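Local structure of DNA polymerase (Bacillus phage phi29, 2PY5) at residues Tyr9-Glu14 with Leu58-Leu63; Gly28-Glu33 with Asp169-Ala174; Trp100-Ile105 with His116-Asp121. The protein replicates viral DNA by protein-primed, strand-displacing synthesis with high processivity, and proofreads its product with a 3'-5' exonuclease activity. The protein carries 2 engineered substitutions. All coordinates share one frame; numbering follows the deposited sequence.

Interaction 1 of 3, residues Tyr9-Glu14 with Leu58-Leu63; sequences YSCAFE and LYFHNL. Engineered in segment 9-14: A12 (natural residue Asp). With nucleotides of chain A.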
loop_
_atom_site.group_PDB
_atom_site.type_symbol
_atom_site.label_atom_id
_atom_site.label_comp_id
_atom_site.label_asym_id
_atom_site.label_seq_id
_atom_site.Cartn_x
_atom_site.Cartn_y
_atom_site.Cartn_z
ATOM N N TYR F 9 20.262 7.183 11.963
ATOM C CA TYR F 9 19.551 8.328 12.524
ATOM C C TYR F 9 18.173 8.447 11.952
ATOM O O TYR F 9 17.982 8.251 10.761
ATOM C CB TYR F 9 20.305 9.630 12.228
ATOM C CG TYR F 9 21.626 9.741 12.959
ATOM C CD1 TYR F 9 22.777 9.151 12.450
ATOM C CD2 TYR F 9 21.711 10.417 14.164
ATOM C CE1 TYR F 9 23.985 9.255 13.110
ATOM C CE2 TYR F 9 22.895 10.509 14.841
ATOM C CZ TYR F 9 24.044 9.929 14.321
ATOM O OH TYR F 9 25.239 10.028 15.013
ATOM N N SER F 10 17.241 8.829 12.815
ATOM C CA SER F 10 15.906 9.282 12.453
ATOM C C SER F 10 15.886 10.800 12.324
ATOM O O SER F 10 16.273 11.502 13.257
ATOM C CB SER F 10 14.932 8.881 13.561
ATOM O OG SER F 10 13.642 9.359 13.281
ATOM N N CYS F 11 15.412 11.287 11.175
ATOM C CA CYS F 11 15.469 12.719 10.835
ATOM C C CYS F 11 14.126 13.292 10.416
ATOM O O CYS F 11 13.250 12.581 9.978
ATOM C CB CYS F 11 16.444 12.897 9.678
ATOM S SG CYS F 11 18.130 12.338 10.011
ATOM N N ALA F 12 13.976 14.607 10.544
ATOM C CA ALA F 12 12.780 15.294 10.055
ATOM C C ALA F 12 13.102 16.740 9.742
ATOM O O ALA F 12 14.033 17.319 10.314
ATOM C CB ALA F 12 11.675 15.247 11.087
ATOM N N PHE F 13 12.324 17.307 8.818
ATOM C CA PHE F 13 12.329 18.748 8.562
ATOM C C PHE F 13 10.952 19.342 8.821
ATOM O O PHE F 13 9.922 18.689 8.600
ATOM C CB PHE F 13 12.612 19.045 7.095
ATOM C CG PHE F 13 13.990 18.657 6.594
ATOM C CD1 PHE F 13 14.140 18.289 5.276
ATOM C CD2 PHE F 13 15.119 18.705 7.403
ATOM C CE1 PHE F 13 15.369 17.987 4.750
ATOM C CE2 PHE F 13 16.353 18.389 6.896
ATOM C CZ PHE F 13 16.479 18.016 5.556
ATOM N N GLU F 14 10.929 20.595 9.274
ATOM C CA GLU F 14 9.733 21.433 9.179
ATOM C C GLU F 14 10.043 22.480 8.127
ATOM O O GLU F 14 11.166 22.994 8.054
ATOM C CB GLU F 14 9.359 22.081 10.506
ATOM C CG GLU F 14 9.204 21.117 11.672
ATOM C CD GLU F 14 8.051 20.119 11.520
ATOM O OE1 GLU F 14 7.137 20.319 10.689
ATOM O OE2 GLU F 14 8.062 19.121 12.273
ATOM N N LEU F 58 20.599 7.476 7.253
ATOM C CA LEU F 58 19.577 8.398 7.752
ATOM C C LEU F 58 18.240 7.957 7.233
ATOM O O LEU F 58 18.141 7.403 6.136
ATOM C CB LEU F 58 19.812 9.832 7.275
ATOM C CG LEU F 58 21.194 10.444 7.439
ATOM C CD1 LEU F 58 21.182 11.968 7.088
ATOM C CD2 LEU F 58 21.804 10.140 8.815
ATOM N N TYR F 59 17.215 8.224 8.025
ATOM C CA TYR F 59 15.838 7.900 7.671
ATOM C C TYR F 59 14.959 9.116 7.828
ATOM O O TYR F 59 14.973 9.754 8.895
ATOM C CB TYR F 59 15.318 6.799 8.601
ATOM C CG TYR F 59 15.960 5.477 8.318
ATOM C CD1 TYR F 59 17.201 5.144 8.865
ATOM C CD2 TYR F 59 15.341 4.571 7.467
ATOM C CE1 TYR F 59 17.798 3.930 8.580
ATOM C CE2 TYR F 59 15.930 3.357 7.178
ATOM C CZ TYR F 59 17.156 3.046 7.722
ATOM O OH TYR F 59 17.747 1.829 7.423
ATOM N N PHE F 60 14.195 9.441 6.785
ATOM C CA PHE F 60 13.122 10.429 6.874
ATOM C C PHE F 60 11.831 9.686 6.631
ATOM O O PHE F 60 11.791 8.733 5.811
ATOM C CB PHE F 60 13.256 11.538 5.816
ATOM C CG PHE F 60 14.334 12.552 6.118
ATOM C CD1 PHE F 60 15.666 12.286 5.828
ATOM C CD2 PHE F 60 14.002 13.781 6.658
ATOM C CE1 PHE F 60 16.637 13.218 6.081
ATOM C CE2 PHE F 60 14.994 14.718 6.918
ATOM C CZ PHE F 60 16.304 14.433 6.618
ATOM N N HIS F 61 10.769 10.118 7.301
ATOM C CA HIS F 61 9.439 9.535 7.059
ATOM C C HIS F 61 8.779 10.241 5.881
ATOM O O HIS F 61 8.483 11.438 5.936
ATOM C CB HIS F 61 8.549 9.596 8.289
ATOM C CG HIS F 61 7.571 8.467 8.358
ATOM N ND1 HIS F 61 7.967 7.155 8.424
ATOM C CD2 HIS F 61 6.216 8.452 8.320
ATOM C CE1 HIS F 61 6.901 6.376 8.461
ATOM N NE2 HIS F 61 5.825 7.138 8.389
ATOM N N ASN F 62 8.505 9.465 4.833
ATOM C CA ASN F 62 8.053 9.982 3.547
ATOM C C ASN F 62 9.133 10.837 2.868
ATOM O O ASN F 62 8.996 12.036 2.646
ATOM C CB ASN F 62 6.719 10.714 3.659
ATOM C CG ASN F 62 6.086 10.982 2.313
ATOM O OD1 ASN F 62 6.175 10.165 1.393
ATOM N ND2 ASN F 62 5.400 12.129 2.194
ATOM N N LEU F 63 10.223 10.161 2.523
ATOM C CA LEU F 63 11.363 10.741 1.857
ATOM C C LEU F 63 11.019 11.552 0.607
ATOM O O LEU F 63 11.748 12.476 0.269
ATOM C CB LEU F 63 12.371 9.617 1.536
ATOM C CG LEU F 63 13.683 10.053 0.891
ATOM C CD1 LEU F 63 14.494 10.920 1.813
ATOM C CD2 LEU F 63 14.477 8.844 0.389
ATOM P P DT A 6 2.888 11.345 7.721
ATOM O OP1 DT A 6 3.712 10.876 8.829
ATOM O OP2 DT A 6 1.532 11.858 7.943
ATOM O "O5'" DT A 6 3.635 12.578 7.007
ATOM C "C5'" DT A 6 5.046 12.584 6.873
ATOM C "C4'" DT A 6 5.411 13.782 6.028
ATOM O "O4'" DT A 6 4.844 13.672 4.712
ATOM C "C3'" DT A 6 4.860 15.093 6.577
ATOM O "O3'" DT A 6 5.700 15.621 7.602
ATOM C "C2'" DT A 6 4.800 15.959 5.326
ATOM C "C1'" DT A 6 4.600 14.965 4.189
ATOM N N1 DT A 6 3.219 14.944 3.625
ATOM C C2 DT A 6 3.080 14.924 2.259
ATOM O O2 DT A 6 4.016 14.923 1.485
ATOM N N3 DT A 6 1.775 14.912 1.830
ATOM C C4 DT A 6 0.634 14.897 2.615
ATOM O O4 DT A 6 -0.488 14.875 2.116
ATOM C C5 DT A 6 0.858 14.887 4.039
ATOM C C7 DT A 6 -0.294 14.872 4.987
ATOM C C6 DT A 6 2.132 14.913 4.476
ATOM P P DT A 7 5.069 16.605 8.704
ATOM O OP1 DT A 7 5.983 16.591 9.856
ATOM O OP2 DT A 7 3.622 16.390 8.906
ATOM O "O5'" DT A 7 5.177 17.993 7.918
ATOM C "C5'" DT A 7 6.422 18.476 7.438
ATOM C "C4'" DT A 7 6.179 19.818 6.772
ATOM O "O4'" DT A 7 5.233 19.653 5.698
ATOM C "C3'" DT A 7 5.561 20.904 7.656
ATOM O "O3'" DT A 7 6.541 21.622 8.418
ATOM C "C2'" DT A 7 4.940 21.807 6.601
ATOM C "C1'" DT A 7 4.457 20.827 5.546
ATOM N N1 DT A 7 2.995 20.474 5.651
ATOM C C2 DT A 7 2.099 21.314 5.040
ATOM O O2 DT A 7 2.428 22.318 4.435
ATOM N N3 DT A 7 0.788 20.943 5.155
ATOM C C4 DT A 7 0.294 19.831 5.807
ATOM O O4 DT A 7 -0.918 19.594 5.848
ATOM C C5 DT A 7 1.283 18.987 6.429
ATOM C C7 DT A 7 0.856 17.750 7.160
ATOM C C6 DT A 7 2.578 19.334 6.327
ATOM P P DT A 5 -1.051 7.255 4.471
ATOM O OP1 DT A 5 -0.691 5.832 4.677
ATOM O OP2 DT A 5 -2.350 7.772 4.935
ATOM O "O5'" DT A 5 0.114 8.154 5.134
ATOM C "C5'" DT A 5 1.456 7.760 5.047
ATOM C "C4'" DT A 5 2.306 8.946 4.692
ATOM O "O4'" DT A 5 2.004 9.309 3.341
ATOM C "C3'" DT A 5 2.050 10.205 5.497
ATOM O "O3'" DT A 5 2.904 10.198 6.607
ATOM C "C2'" DT A 5 2.392 11.332 4.536
ATOM C "C1'" DT A 5 2.216 10.690 3.174
ATOM N N1 DT A 5 1.047 11.152 2.420
ATOM C C2 DT A 5 1.267 11.651 1.169
ATOM O O2 DT A 5 2.387 11.763 0.677
ATOM N N3 DT A 5 0.130 12.054 0.538
ATOM C C4 DT A 5 -1.168 11.971 1.014
ATOM O O4 DT A 5 -2.111 12.370 0.343
ATOM C C5 DT A 5 -1.330 11.421 2.330
ATOM C C7 DT A 5 -2.687 11.296 2.945
ATOM C C6 DT A 5 -0.221 11.035 2.977
HETATM O O HOH W 1 10.836 12.671 8.643
#

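Interaction 2 of 3, residues Gly28-Glu33 with Asp169-Ala174; sequences GYMNIE and DIQIIA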
loop_
_atom_site.group_PDB
_atom_site.type_symbol
_atom_site.label_atom_id
_atom_site.label_comp_id
_atom_site.label_asym_id
_atom_site.label_seq_id
_atom_site.Cartn_x
_atom_site.Cartn_y
_atom_site.Cartn_z
ATOM N N GLY F 28 15.676 18.029 12.615
ATOM C CA GLY F 28 16.013 17.239 13.783
ATOM C C GLY F 28 16.655 15.960 13.307
ATOM O O GLY F 28 16.266 15.412 12.266
ATOM N N TYR F 29 17.652 15.496 14.055
ATOM C CA TYR F 29 18.163 14.124 13.929
ATOM C C TYR F 29 18.308 13.468 15.281
ATOM O O TYR F 29 18.556 14.132 16.259
ATOM C CB TYR F 29 19.484 14.056 13.139
ATOM C CG TYR F 29 20.699 14.694 13.780
ATOM C CD1 TYR F 29 21.374 14.069 14.847
ATOM C CD2 TYR F 29 21.201 15.896 13.305
ATOM C CE1 TYR F 29 22.499 14.641 15.429
ATOM C CE2 TYR F 29 22.328 16.475 13.880
ATOM C CZ TYR F 29 22.979 15.829 14.941
ATOM O OH TYR F 29 24.093 16.389 15.531
ATOM N N MET F 30 18.130 12.146 15.318
ATOM C CA MET F 30 18.220 11.379 16.556
ATOM C C MET F 30 18.792 9.997 16.233
ATOM O O MET F 30 18.293 9.315 15.354
ATOM C CB MET F 30 16.840 11.240 17.218
ATOM C CG MET F 30 16.857 10.393 18.482
ATOM S SD MET F 30 15.310 10.373 19.404
ATOM C CE MET F 30 15.371 11.955 20.223
ATOM N N ASN F 31 19.835 9.606 16.980
ATOM C CA ASN F 31 20.495 8.302 16.839
ATOM C C ASN F 31 19.487 7.218 17.251
ATOM O O ASN F 31 18.999 7.216 18.372
ATOM C CB ASN F 31 21.736 8.320 17.730
ATOM C CG ASN F 31 22.633 7.103 17.575
ATOM O OD1 ASN F 31 23.849 7.192 17.804
ATOM N ND2 ASN F 31 22.067 5.986 17.239
ATOM N N ILE F 32 19.167 6.340 16.306
ATOM C CA ILE F 32 18.155 5.291 16.484
ATOM C C ILE F 32 18.539 4.310 17.585
ATOM O O ILE F 32 17.668 3.753 18.275
ATOM C CB ILE F 32 17.927 4.561 15.131
ATOM C CG1 ILE F 32 17.193 5.491 14.171
ATOM C CG2 ILE F 32 17.130 3.255 15.287
ATOM C CD1 ILE F 32 17.132 4.980 12.724
ATOM N N GLU F 33 19.842 4.116 17.759
ATOM C CA GLU F 33 20.366 3.214 18.790
ATOM C C GLU F 33 20.505 3.889 20.145
ATOM O O GLU F 33 20.414 3.221 21.165
ATOM C CB GLU F 33 21.718 2.632 18.357
ATOM C CG GLU F 33 21.652 1.845 17.055
ATOM C CD GLU F 33 22.997 1.263 16.659
ATOM O OE1 GLU F 33 23.920 2.053 16.364
ATOM O OE2 GLU F 33 23.128 0.014 16.646
ATOM N N ASP F 169 8.457 13.661 16.986
ATOM C CA ASP F 169 8.369 13.049 15.650
ATOM C C ASP F 169 9.559 12.159 15.343
ATOM O O ASP F 169 9.383 11.013 14.916
ATOM C CB ASP F 169 8.274 14.101 14.545
ATOM C CG ASP F 169 6.900 14.702 14.415
ATOM O OD1 ASP F 169 5.981 14.294 15.153
ATOM O OD2 ASP F 169 6.745 15.594 13.549
ATOM N N ILE F 170 10.772 12.673 15.535
ATOM C CA ILE F 170 11.963 11.865 15.226
ATOM C C ILE F 170 12.135 10.705 16.216
ATOM O O ILE F 170 12.637 9.656 15.848
ATOM C CB ILE F 170 13.259 12.718 15.104
ATOM C CG1 ILE F 170 13.668 13.375 16.440
ATOM C CG2 ILE F 170 13.070 13.767 13.998
ATOM C CD1 ILE F 170 14.859 14.346 16.292
ATOM N N GLN F 171 11.686 10.868 17.458
ATOM C CA GLN F 171 11.837 9.812 18.455
ATOM C C GLN F 171 10.843 8.681 18.213
ATOM O O GLN F 171 11.166 7.530 18.469
ATOM C CB GLN F 171 11.700 10.362 19.882
ATOM C CG GLN F 171 11.945 9.291 20.946
ATOM C CD GLN F 171 12.134 9.827 22.351
ATOM O OE1 GLN F 171 11.931 9.105 23.331
ATOM N NE2 GLN F 171 12.537 11.078 22.462
ATOM N N ILE F 172 9.638 9.003 17.741
ATOM C CA ILE F 172 8.662 7.946 17.400
ATOM C C ILE F 172 9.265 7.014 16.340
ATOM O O ILE F 172 9.249 5.782 16.498
ATOM C CB ILE F 172 7.340 8.536 16.883
ATOM C CG1 ILE F 172 6.548 9.149 18.039
ATOM C CG2 ILE F 172 6.491 7.442 16.172
ATOM C CD1 ILE F 172 5.523 10.167 17.592
ATOM N N ILE F 173 9.789 7.599 15.265
ATOM C CA ILE F 173 10.379 6.805 14.188
ATOM C C ILE F 173 11.666 6.086 14.669
ATOM O O ILE F 173 11.875 4.924 14.342
ATOM C CB ILE F 173 10.606 7.641 12.917
ATOM C CG1 ILE F 173 9.258 8.095 12.321
ATOM C CG2 ILE F 173 11.403 6.842 11.891
ATOM C CD1 ILE F 173 8.262 6.950 11.970
ATOM N N ALA F 174 12.487 6.749 15.481
ATOM C CA ALA F 174 13.647 6.064 16.076
ATOM C C ALA F 174 13.240 4.844 16.889
ATOM O O ALA F 174 13.856 3.786 16.779
ATOM C CB ALA F 174 14.461 7.021 16.954
#

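Interaction 3 of 3, residues Trp100-Ile105 with His116-Asp121; sequences WYMIDI and HTVIYD. With nucleotides of chain C; nucleotides of chain B.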
loop_
_atom_site.group_PDB
_atom_site.type_symbol
_atom_site.label_atom_id
_atom_site.label_comp_id
_atom_site.label_asym_id
_atom_site.label_seq_id
_atom_site.Cartn_x
_atom_site.Cartn_y
_atom_site.Cartn_z
ATOM N N TRP F 100 10.088 7.055 -3.766
ATOM C CA TRP F 100 11.449 7.393 -3.338
ATOM C C TRP F 100 11.941 6.373 -2.332
ATOM O O TRP F 100 11.244 6.109 -1.321
ATOM C CB TRP F 100 11.506 8.790 -2.710
ATOM C CG TRP F 100 11.294 9.896 -3.712
ATOM C CD1 TRP F 100 10.317 9.967 -4.673
ATOM C CD2 TRP F 100 12.068 11.081 -3.835
ATOM N NE1 TRP F 100 10.461 11.115 -5.403
ATOM C CE2 TRP F 100 11.518 11.826 -4.900
ATOM C CE3 TRP F 100 13.177 11.595 -3.153
ATOM C CZ2 TRP F 100 12.056 13.043 -5.296
ATOM C CZ3 TRP F 100 13.709 12.836 -3.556
ATOM C CH2 TRP F 100 13.141 13.530 -4.605
ATOM N N TYR F 101 13.109 5.792 -2.617
ATOM C CA TYR F 101 13.708 4.740 -1.750
ATOM C C TYR F 101 15.047 5.150 -1.151
ATOM O O TYR F 101 15.383 4.701 -0.059
ATOM C CB TYR F 101 13.927 3.427 -2.503
ATOM C CG TYR F 101 12.660 2.783 -2.980
ATOM C CD1 TYR F 101 12.107 3.145 -4.191
ATOM C CD2 TYR F 101 12.006 1.846 -2.217
ATOM C CE1 TYR F 101 10.957 2.578 -4.634
ATOM C CE2 TYR F 101 10.831 1.253 -2.640
ATOM C CZ TYR F 101 10.294 1.630 -3.856
ATOM O OH TYR F 101 9.134 1.042 -4.319
ATOM N N MET F 102 15.829 5.965 -1.849
ATOM C CA MET F 102 17.217 6.211 -1.444
ATOM C C MET F 102 17.773 7.459 -2.094
ATOM O O MET F 102 17.535 7.716 -3.274
ATOM C CB MET F 102 18.112 5.002 -1.808
ATOM C CG MET F 102 19.565 5.124 -1.305
ATOM S SD MET F 102 20.652 3.900 -2.022
ATOM C CE MET F 102 20.825 4.583 -3.661
ATOM N N ILE F 103 18.552 8.198 -1.306
ATOM C CA ILE F 103 19.505 9.199 -1.795
ATOM C C ILE F 103 20.851 8.835 -1.165
ATOM O O ILE F 103 20.947 8.776 0.049
ATOM C CB ILE F 103 19.144 10.622 -1.359
ATOM C CG1 ILE F 103 17.723 10.996 -1.770
ATOM C CG2 ILE F 103 20.157 11.638 -1.956
ATOM C CD1 ILE F 103 17.205 12.287 -1.100
ATOM N N ASP F 104 21.860 8.575 -1.988
ATOM C CA ASP F 104 23.192 8.150 -1.510
ATOM C C ASP F 104 24.181 9.232 -1.913
ATOM O O ASP F 104 24.445 9.426 -3.099
ATOM C CB ASP F 104 23.546 6.821 -2.133
ATOM C CG ASP F 104 24.777 6.165 -1.523
ATOM O OD1 ASP F 104 25.131 5.053 -1.973
ATOM O OD2 ASP F 104 25.375 6.765 -0.612
ATOM N N ILE F 105 24.724 9.944 -0.921
ATOM C CA ILE F 105 25.575 11.085 -1.175
ATOM C C ILE F 105 27.020 10.660 -0.997
ATOM O O ILE F 105 27.421 10.247 0.104
ATOM C CB ILE F 105 25.243 12.237 -0.198
ATOM C CG1 ILE F 105 23.766 12.650 -0.311
ATOM C CG2 ILE F 105 26.182 13.449 -0.430
ATOM C CD1 ILE F 105 23.277 13.453 0.863
ATOM N N HIS F 116 30.460 8.136 2.532
ATOM C CA HIS F 116 29.135 8.472 2.053
ATOM C C HIS F 116 28.096 8.435 3.148
ATOM O O HIS F 116 28.299 7.803 4.167
ATOM C CB HIS F 116 28.732 7.547 0.886
ATOM C CG HIS F 116 28.339 6.145 1.276
ATOM N ND1 HIS F 116 29.173 5.270 1.942
ATOM C CD2 HIS F 116 27.209 5.448 1.012
ATOM C CE1 HIS F 116 28.554 4.110 2.103
ATOM N NE2 HIS F 116 27.365 4.192 1.544
ATOM N N THR F 117 26.977 9.112 2.903
ATOM C CA THR F 117 25.826 9.064 3.770
ATOM C C THR F 117 24.654 8.657 2.923
ATOM O O THR F 117 24.423 9.247 1.850
ATOM C CB THR F 117 25.577 10.412 4.464
ATOM O OG1 THR F 117 26.659 10.663 5.374
ATOM C CG2 THR F 117 24.214 10.421 5.229
ATOM N N VAL F 118 23.929 7.640 3.380
ATOM C CA VAL F 118 22.752 7.112 2.657
ATOM C C VAL F 118 21.502 7.534 3.393
ATOM O O VAL F 118 21.456 7.496 4.618
ATOM C CB VAL F 118 22.772 5.581 2.457
ATOM C CG1 VAL F 118 21.679 5.171 1.437
ATOM C CG2 VAL F 118 24.144 5.105 1.973
ATOM N N ILE F 119 20.511 8.000 2.638
ATOM C CA ILE F 119 19.267 8.451 3.186
ATOM C C ILE F 119 18.145 7.575 2.637
ATOM O O ILE F 119 17.962 7.475 1.412
ATOM C CB ILE F 119 19.003 9.926 2.812
ATOM C CG1 ILE F 119 20.250 10.774 3.111
ATOM C CG2 ILE F 119 17.815 10.469 3.614
ATOM C CD1 ILE F 119 20.109 12.266 2.807
ATOM N N TYR F 120 17.394 6.981 3.555
ATOM C CA TYR F 120 16.306 6.073 3.247
ATOM C C TYR F 120 14.938 6.629 3.658
ATOM O O TYR F 120 14.840 7.610 4.401
ATOM C CB TYR F 120 16.540 4.779 3.977
ATOM C CG TYR F 120 17.765 4.005 3.552
ATOM C CD1 TYR F 120 18.824 3.830 4.427
ATOM C CD2 TYR F 120 17.841 3.394 2.308
ATOM C CE1 TYR F 120 19.921 3.089 4.064
ATOM C CE2 TYR F 120 18.954 2.667 1.926
ATOM C CZ TYR F 120 19.991 2.506 2.823
ATOM O OH TYR F 120 21.119 1.770 2.490
ATOM N N ASP F 121 13.888 5.964 3.194
ATOM C CA ASP F 121 12.507 6.292 3.552
ATOM C C ASP F 121 12.000 5.336 4.642
ATOM O O ASP F 121 11.758 4.134 4.368
ATOM C CB ASP F 121 11.636 6.187 2.293
ATOM C CG ASP F 121 10.244 6.737 2.480
ATOM O OD1 ASP F 121 9.971 7.356 3.541
ATOM O OD2 ASP F 121 9.423 6.572 1.538
ATOM P P DG C 2 19.438 -6.197 -7.235
ATOM O OP1 DG C 2 19.315 -7.622 -6.850
ATOM O OP2 DG C 2 18.872 -5.738 -8.526
ATOM O "O5'" DG C 2 18.868 -5.273 -6.044
ATOM C "C5'" DG C 2 19.351 -5.553 -4.732
ATOM C "C4'" DG C 2 18.887 -4.594 -3.651
ATOM O "O4'" DG C 2 19.741 -3.435 -3.626
ATOM C "C3'" DG C 2 17.484 -4.024 -3.743
ATOM O "O3'" DG C 2 16.982 -4.043 -2.433
ATOM C "C2'" DG C 2 17.644 -2.587 -4.220
ATOM C "C1'" DG C 2 18.957 -2.259 -3.540
ATOM N N9 DG C 2 19.803 -1.271 -4.175
ATOM C C8 DG C 2 19.946 -1.012 -5.514
ATOM N N7 DG C 2 20.823 -0.083 -5.763
ATOM C C5 DG C 2 21.291 0.275 -4.500
ATOM C C6 DG C 2 22.248 1.239 -4.126
ATOM O O6 DG C 2 22.896 1.976 -4.877
ATOM N N1 DG C 2 22.434 1.283 -2.742
ATOM C C2 DG C 2 21.766 0.501 -1.826
ATOM N N2 DG C 2 22.067 0.685 -0.526
ATOM N N3 DG C 2 20.857 -0.407 -2.171
ATOM C C4 DG C 2 20.680 -0.456 -3.514
ATOM P P DA C 3 15.603 -4.766 -2.124
ATOM O OP1 DA C 3 15.474 -4.723 -0.654
ATOM O OP2 DA C 3 15.560 -6.038 -2.918
ATOM O "O5'" DA C 3 14.519 -3.788 -2.766
ATOM C "C5'" DA C 3 14.153 -2.643 -2.051
ATOM C "C4'" DA C 3 13.400 -1.724 -2.991
ATOM O "O4'" DA C 3 14.300 -1.298 -4.033
ATOM C "C3'" DA C 3 12.222 -2.347 -3.722
ATOM O "O3'" DA C 3 11.025 -2.036 -3.029
ATOM C "C2'" DA C 3 12.223 -1.647 -5.087
ATOM C "C1'" DA C 3 13.659 -1.190 -5.301
ATOM N N9 DA C 3 14.526 -2.007 -6.153
ATOM C C8 DA C 3 14.700 -3.372 -6.084
ATOM N N7 DA C 3 15.591 -3.845 -6.931
ATOM C C5 DA C 3 16.037 -2.711 -7.592
ATOM C C6 DA C 3 16.982 -2.514 -8.619
ATOM N N6 DA C 3 17.677 -3.512 -9.178
ATOM N N1 DA C 3 17.192 -1.245 -9.050
ATOM C C2 DA C 3 16.495 -0.245 -8.491
ATOM N N3 DA C 3 15.578 -0.310 -7.522
ATOM C C4 DA C 3 15.400 -1.575 -7.113
ATOM P P DT B 5 5.763 11.737 -13.991
ATOM O OP1 DT B 5 4.656 11.470 -14.948
ATOM O OP2 DT B 5 7.155 11.372 -14.338
ATOM O "O5'" DT B 5 5.796 13.306 -13.671
ATOM C "C5'" DT B 5 4.602 14.006 -13.365
ATOM C "C4'" DT B 5 4.915 15.261 -12.573
ATOM O "O4'" DT B 5 5.351 14.918 -11.235
ATOM C "C3'" DT B 5 6.029 16.133 -13.134
ATOM O "O3'" DT B 5 5.705 17.494 -12.894
ATOM C "C2'" DT B 5 7.268 15.703 -12.351
ATOM C "C1'" DT B 5 6.648 15.441 -10.990
ATOM N N1 DT B 5 7.320 14.408 -10.152
ATOM C C2 DT B 5 7.616 14.689 -8.834
ATOM O O2 DT B 5 7.377 15.754 -8.249
ATOM N N3 DT B 5 8.203 13.627 -8.183
ATOM C C4 DT B 5 8.520 12.382 -8.695
ATOM O O4 DT B 5 9.032 11.519 -7.987
ATOM C C5 DT B 5 8.171 12.158 -10.069
ATOM C C7 DT B 5 8.458 10.853 -10.735
ATOM C C6 DT B 5 7.590 13.173 -10.732
HETATM O O HOH W 2 13.721 3.517 1.573
#

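Interaction 1 of 3, residues Tyr9-Glu14 with Leu58-Leu63
Y9 and C11 are joined to Y59 by backbone hydrogen bonds in parallel register: Y59 N donates to Y9 O at 2.8 Å, and C11 N donates to Y59 O, also at 2.8 Å. The strand axes diverge by 41°, and beyond F60 a water takes over, donating to C11 O (2.8 Å) and accepting from H61 N.

The apolar contacts centre on F60, whose CG, set beside the backbone N (chi1 -75°), leads the ring toward 9-14. C11 CB sits over one face of its ring, 3.5 Å from the centroid, while C11 SG makes a longer, oblique sulfur-aromatic contact. The edge of F60 meets the face of F13, with CE2 3.7 Å above the centre of the F13 ring and the two planes at 55°. L58 CD2 packs on Y9 CB at 3.8 Å.

Polar contacts to single-stranded DNA line the outgoing ends of both segments. DT7 O3' of chain A donates a hydrogen bond to E14 OE1 at 2.7 Å, and N62 ND2 donates to DT6 O4' of chain A at 3.0 Å. A12, an engineered alanine where the natural residue is Asp, turns its CB away from 58-63 and touches I170 of helix 160-182. Neighbouring central strands of an RNase H-like sheet that bring a 3' terminus to acidic residues at the C-terminal end of one strand are characteristic of the proofreading exonuclease domain of family B polymerases.

Interaction 2 of 3, residues Gly28-Glu33 with Asp169-Ala174
Strand residues G28-N31 pass over helix residues 169-174 with axes 8.1 Å apart and inclined by 32°, a spacing bridged by apolar side chains of M30, I170 and A174. I170 has CG1 in the crowded position between backbone N and carbonyl carbon (chi1 66°); from there CD1 runs out anti to CA, which carries this methyl to the strand main chain, 3.7 Å from Y29 C. The same methyl comes within 3.8 Å of G28 C, on the side to which a CB at G28 would point, and also meets M30 CB.

M30 extends toward the helix with CG anti to its backbone N (chi1 177°). Its SD rests on Q171 CB at 3.6 Å and, more loosely, on A174 CB at 4.2 Å. Where the strand gives way to a turn, I32 takes over: its CG2 lies 3.6 Å from A174 O, and its CG1 touches A174 CB.

The arrangement is the helix-on-sheet layer of the RNase H-like exonuclease fold, in which the same helix carries D169, which binds magnesium in a structure of this polymerase, consistent with a place in the exonuclease site.

Interaction 3 of 3, residues Trp100-Ile105 with His116-Asp121
M102 and V118 meet through matching torsions: M102 CG is anti to its backbone N (chi1 -175°), as is V118 CG1 (chi1 -168°), and the two carbons are only 3.5 Å apart, tighter than usual. V118 CG1 also lies 3.4 Å above one face of the Y120 ring, offset toward its rim. M102 SD continues to DG2 of chain C, 3.2 Å from its N1.

On the other face of the hairpin, I105 CD1 touches I119 CD1 at 3.9 Å. In the sheet itself, I103 with I119 and I105 with T117 form antiparallel hydrogen-bonded pairs; the shortest bond is I119 N to I103 O, 2.7 Å. Near the classic bulge formed by Y101 and M102 opposite I93, the regular bonding ends, and D121 N donates to a water at 2.9 Å. W100 NE1 donates to DT5 O4 of chain B at 3.0 Å, and a face of the Y101 ring meets DA3 C2' of chain C.

Main-chain bonds and hydrocarbon contacts thus hold the two strands together, while aromatic and sulfur-bearing side chains meet the DNA.

How the interactions relate
All three contacts reach one sheet; in interaction 2 helix 160-182 packs on it. Interactions 1 and 2, with centres about 8 Å apart, share a seam: S10 N lies 2.8 Å from M30 O, and S10 OG lies at the same distance from I170 O. Interaction 3 joins interaction 1 from the other side, where L58 O lies 2.7 Å from Y120 N. D121 OD1, next to the N62 loop, accepts from L63 N. Interactions 2 and 3 do not touch; their centres are about 16 Å apart. The exonuclease site lies where interactions 1 and 2 converge: E14, the engineered A12 and D169 belong to it, whereas interaction 3 meets separate DNA strands.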